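Local coordinates for putative exported protein (Bacteroides fragilis NCTC 9343, PDB 3IEE) that is of unknown function but is a mainly alpha-helical, probably exported and possibly lipid-anchored protein of the DUF6845 and DUF3829-like families, at residues M40-D45 / P68-K73. Sequence-based numbering, arbitrary orientation.
Sequences MVKEKD and PAVVSK
Met40, a selenomethionine, meets Val70 and Ser72 through the far end of its side chain, and this is the tightly packed part of the contact. Its methyl CE lies 3.6 Å from Val70 CG2 and 3.7 Å from Ser72 CA, so one methyl group touches both a valine branch and the backbone of the loop. The selenium sits beside the serine, with SE 4.0 Å from Ser72 CB. The bend at chi2 (-65°) sets SE beside Ser72, and the one at chi3 (95°) turns CE to Val70 CG2, although the CA atoms of Met40 and Ser72 stand 7.0 Å apart. Phe101 of helix 87-119 touches the side chains of both Met40 and Ser72, which places this apolar patch against that helix.

The contact joins the break between two consecutive helices to the long loop that follows the second. Helix 17-40 ends at Met40, Val41 leaves helical geometry, and Lys42 takes the N-cap position of helix 43-56, within the DUF6845 region, whose regular structure is all helix. Segment 68-73 has no regular structure and makes no direct hydrogen bond to segment 40-45. Arg104 of helix 87-119 connects to both, through a hydrogen bond to Val70 O and a weak one to Met40 O.

On the solvent side, where Lys42 and Val70 are partly exposed and Pro68 is exposed, the evidence for close packing is weaker. Lys42 runs extended beyond CG and crosses the Val70 side chain at about a right angle, with CE 4.0 Å from Val70 CG2; the modelled position of its ammonium group is doubtful. Farther along, Asp45 and Pro68 are linked through a water, which donates to Asp45 OD2 at 2.7 Å and, over a longer 3.2 Å, to Pro68 O.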
HETATM    1  N   MSE A  40       6.633   3.922  -6.498  1.00 14.93           N
HETATM    2  CA  MSE A  40       5.824   4.465  -7.593  1.00 16.43           C
HETATM    3  C   MSE A  40       4.591   5.228  -7.145  1.00 16.89           C
HETATM    4  O   MSE A  40       4.143   6.093  -7.887  1.00 17.21           O
HETATM    5  CB  MSE A  40       5.392   3.385  -8.577  1.00 15.47           C
HETATM    6  CG  MSE A  40       6.546   2.776  -9.335  1.00 18.60           C
HETATM    7 SE   MSE A  40       7.415   4.116 -10.508  0.75 22.66          SE
HETATM    8  CE  MSE A  40       8.884   4.736  -9.366  1.00 21.00           C
ATOM      9  N   VAL A  41       4.036   4.850  -5.997  1.00 14.97           N
ATOM     10  CA  VAL A  41       2.989   5.631  -5.333  1.00 14.52           C
ATOM     11  C   VAL A  41       3.440   5.959  -3.916  1.00 16.90           C
ATOM     12  O   VAL A  41       3.147   5.220  -2.978  1.00 17.69           O
ATOM     13  CB  VAL A  41       1.627   4.918  -5.323  1.00 15.62           C
ATOM     14  CG1 VAL A  41       0.530   5.910  -4.831  1.00 17.22           C
ATOM     15  CG2 VAL A  41       1.304   4.320  -6.659  1.00 12.67           C
ATOM     16  N   LYS A  42       4.212   7.021  -3.794  1.00 17.47           N
ATOM     17  CA  LYS A  42       4.614   7.548  -2.488  1.00 18.90           C
ATOM     18  C   LYS A  42       3.492   8.491  -2.046  1.00 16.98           C
ATOM     19  O   LYS A  42       3.469   9.639  -2.448  1.00 16.93           O
ATOM     20  CB  LYS A  42       5.952   8.319  -2.575  1.00 22.21           C
ATOM     21  CG  LYS A  42       7.213   7.511  -2.931  1.00 26.61           C
ATOM     22  CD  LYS A  42       8.434   8.436  -3.183  1.00 28.62           C
ATOM     23  CE  LYS A  42       9.653   7.691  -3.765  1.00 32.47           C
ATOM     24  NZ  LYS A  42      10.674   8.641  -4.340  1.00 36.29           N
ATOM     25  N   GLU A  43       2.574   8.002  -1.210  1.00 16.18           N
ATOM     26  CA  GLU A  43       1.313   8.732  -1.016  1.00 15.10           C
ATOM     27  C   GLU A  43       1.536  10.153  -0.468  1.00 16.10           C
ATOM     28  O   GLU A  43       0.853  11.076  -0.856  1.00 16.00           O
ATOM     29  CB  GLU A  43       0.383   7.983  -0.077  1.00 15.00           C
ATOM     30  CG  GLU A  43      -0.120   6.603  -0.571  1.00 19.44           C
ATOM     31  CD  GLU A  43       0.928   5.471  -0.563  1.00 16.74           C
ATOM     32  OE1 GLU A  43       2.041   5.556   0.075  1.00 16.92           O
ATOM     33  OE2 GLU A  43       0.575   4.461  -1.194  1.00 20.11           O
ATOM     34  N   LYS A  44       2.458  10.313   0.485  1.00 15.36           N
ATOM     35  CA  LYS A  44       2.715  11.670   0.995  1.00 20.10           C
ATOM     36  C   LYS A  44       3.312  12.637  -0.064  1.00 19.14           C
ATOM     37  O   LYS A  44       3.002  13.846  -0.032  1.00 18.92           O
ATOM     38  CB  LYS A  44       3.532  11.624   2.300  1.00 22.72           C
ATOM     39  CG  LYS A  44       2.608  11.420   3.541  1.00 29.73           C
ATOM     40  CD  LYS A  44       3.413  11.191   4.838  1.00 32.73           C
ATOM     41  CE  LYS A  44       3.608  12.425   5.662  1.00 39.95           C
ATOM     42  NZ  LYS A  44       4.325  12.038   6.921  1.00 39.85           N
ATOM     43  N   ASP A  45       4.145  12.117  -0.977  1.00 16.67           N
ATOM     44  CA  ASP A  45       4.702  12.897  -2.085  1.00 18.45           C
ATOM     45  C   ASP A  45       3.599  13.294  -3.053  1.00 18.08           C
ATOM     46  O   ASP A  45       3.530  14.451  -3.499  1.00 18.83           O
ATOM     47  CB  ASP A  45       5.803  12.159  -2.838  1.00 18.47           C
ATOM     48  CG  ASP A  45       7.105  12.028  -2.023  1.00 20.40           C
ATOM     49  OD1 ASP A  45       7.133  12.493  -0.876  1.00 20.69           O
ATOM     50  OD2 ASP A  45       8.092  11.458  -2.545  1.00 23.55           O
ATOM     51  N   PRO A  68      10.348  15.408  -6.524  1.00 22.36           N
ATOM     52  CA  PRO A  68      10.453  14.988  -7.933  1.00 22.68           C
ATOM     53  C   PRO A  68       9.991  13.524  -8.111  1.00 23.05           C
ATOM     54  O   PRO A  68      10.005  12.736  -7.159  1.00 24.12           O
ATOM     55  CB  PRO A  68      11.950  15.097  -8.190  1.00 24.67           C
ATOM     56  CG  PRO A  68      12.562  14.799  -6.854  1.00 23.00           C
ATOM     57  CD  PRO A  68      11.663  15.440  -5.847  1.00 20.28           C
ATOM     58  N   ALA A  69       9.541  13.167  -9.304  1.00 24.46           N
ATOM     59  CA  ALA A  69       9.109  11.783  -9.541  1.00 24.97           C
ATOM     60  C   ALA A  69      10.375  10.975  -9.764  1.00 25.74           C
ATOM     61  O   ALA A  69      11.144  11.284 -10.702  1.00 27.87           O
ATOM     62  CB  ALA A  69       8.211  11.686 -10.773  1.00 26.32           C
ATOM     63  N   VAL A  70      10.594   9.973  -8.922  1.00 28.24           N
ATOM     64  CA  VAL A  70      11.739   9.059  -9.114  1.00 31.41           C
ATOM     65  C   VAL A  70      11.566   8.164 -10.357  1.00 28.39           C
ATOM     66  O   VAL A  70      10.454   7.808 -10.743  1.00 24.61           O
ATOM     67  CB  VAL A  70      12.020   8.170  -7.849  1.00 33.99           C
ATOM     68  CG1 VAL A  70      12.350   9.082  -6.629  1.00 37.31           C
ATOM     69  CG2 VAL A  70      10.865   7.171  -7.563  1.00 33.32           C
ATOM     70  N   VAL A  71      12.686   7.820 -10.965  1.00 28.39           N
ATOM     71  CA  VAL A  71      12.702   6.924 -12.117  1.00 27.60           C
ATOM     72  C   VAL A  71      12.254   5.548 -11.648  1.00 24.91           C
ATOM     73  O   VAL A  71      12.643   5.079 -10.563  1.00 25.02           O
ATOM     74  CB  VAL A  71      14.132   6.797 -12.764  1.00 27.92           C
ATOM     75  CG1 VAL A  71      15.152   6.248 -11.753  1.00 34.18           C
ATOM     76  CG2 VAL A  71      14.096   5.908 -13.995  1.00 31.20           C
ATOM     77  N   SER A  72      11.433   4.920 -12.475  1.00 22.71           N
ATOM     78  CA  SER A  72      10.938   3.579 -12.225  1.00 21.68           C
ATOM     79  C   SER A  72      12.102   2.583 -12.144  1.00 20.35           C
ATOM     80  O   SER A  72      12.967   2.565 -13.040  1.00 21.11           O
ATOM     81  CB  SER A  72       9.991   3.193 -13.364  1.00 23.28           C
ATOM     82  OG  SER A  72       9.567   1.848 -13.256  1.00 23.04           O
ATOM     83  N   LYS A  73      12.113   1.749 -11.098  1.00 20.16           N
ATOM     84  CA  LYS A  73      13.096   0.668 -10.933  1.00 19.99           C
ATOM     85  C   LYS A  73      12.372  -0.665 -11.072  1.00 20.05           C
ATOM     86  O   LYS A  73      11.169  -0.749 -10.767  1.00 20.81           O
ATOM     87  CB  LYS A  73      13.746   0.729  -9.541  1.00 22.25           C
ATOM     88  CG  LYS A  73      14.539   2.037  -9.249  1.00 21.46           C
ATOM     89  CD  LYS A  73      14.808   2.160  -7.727  1.00 25.02           C
ATOM     90  CE  LYS A  73      15.120   3.620  -7.316  1.00 27.59           C
ATOM     91  NZ  LYS A  73      16.119   3.684  -6.206  1.00 31.95           N
TER
HETATM   92  O   HOH W   1       7.917  11.340  -5.225  1.00 35.23           O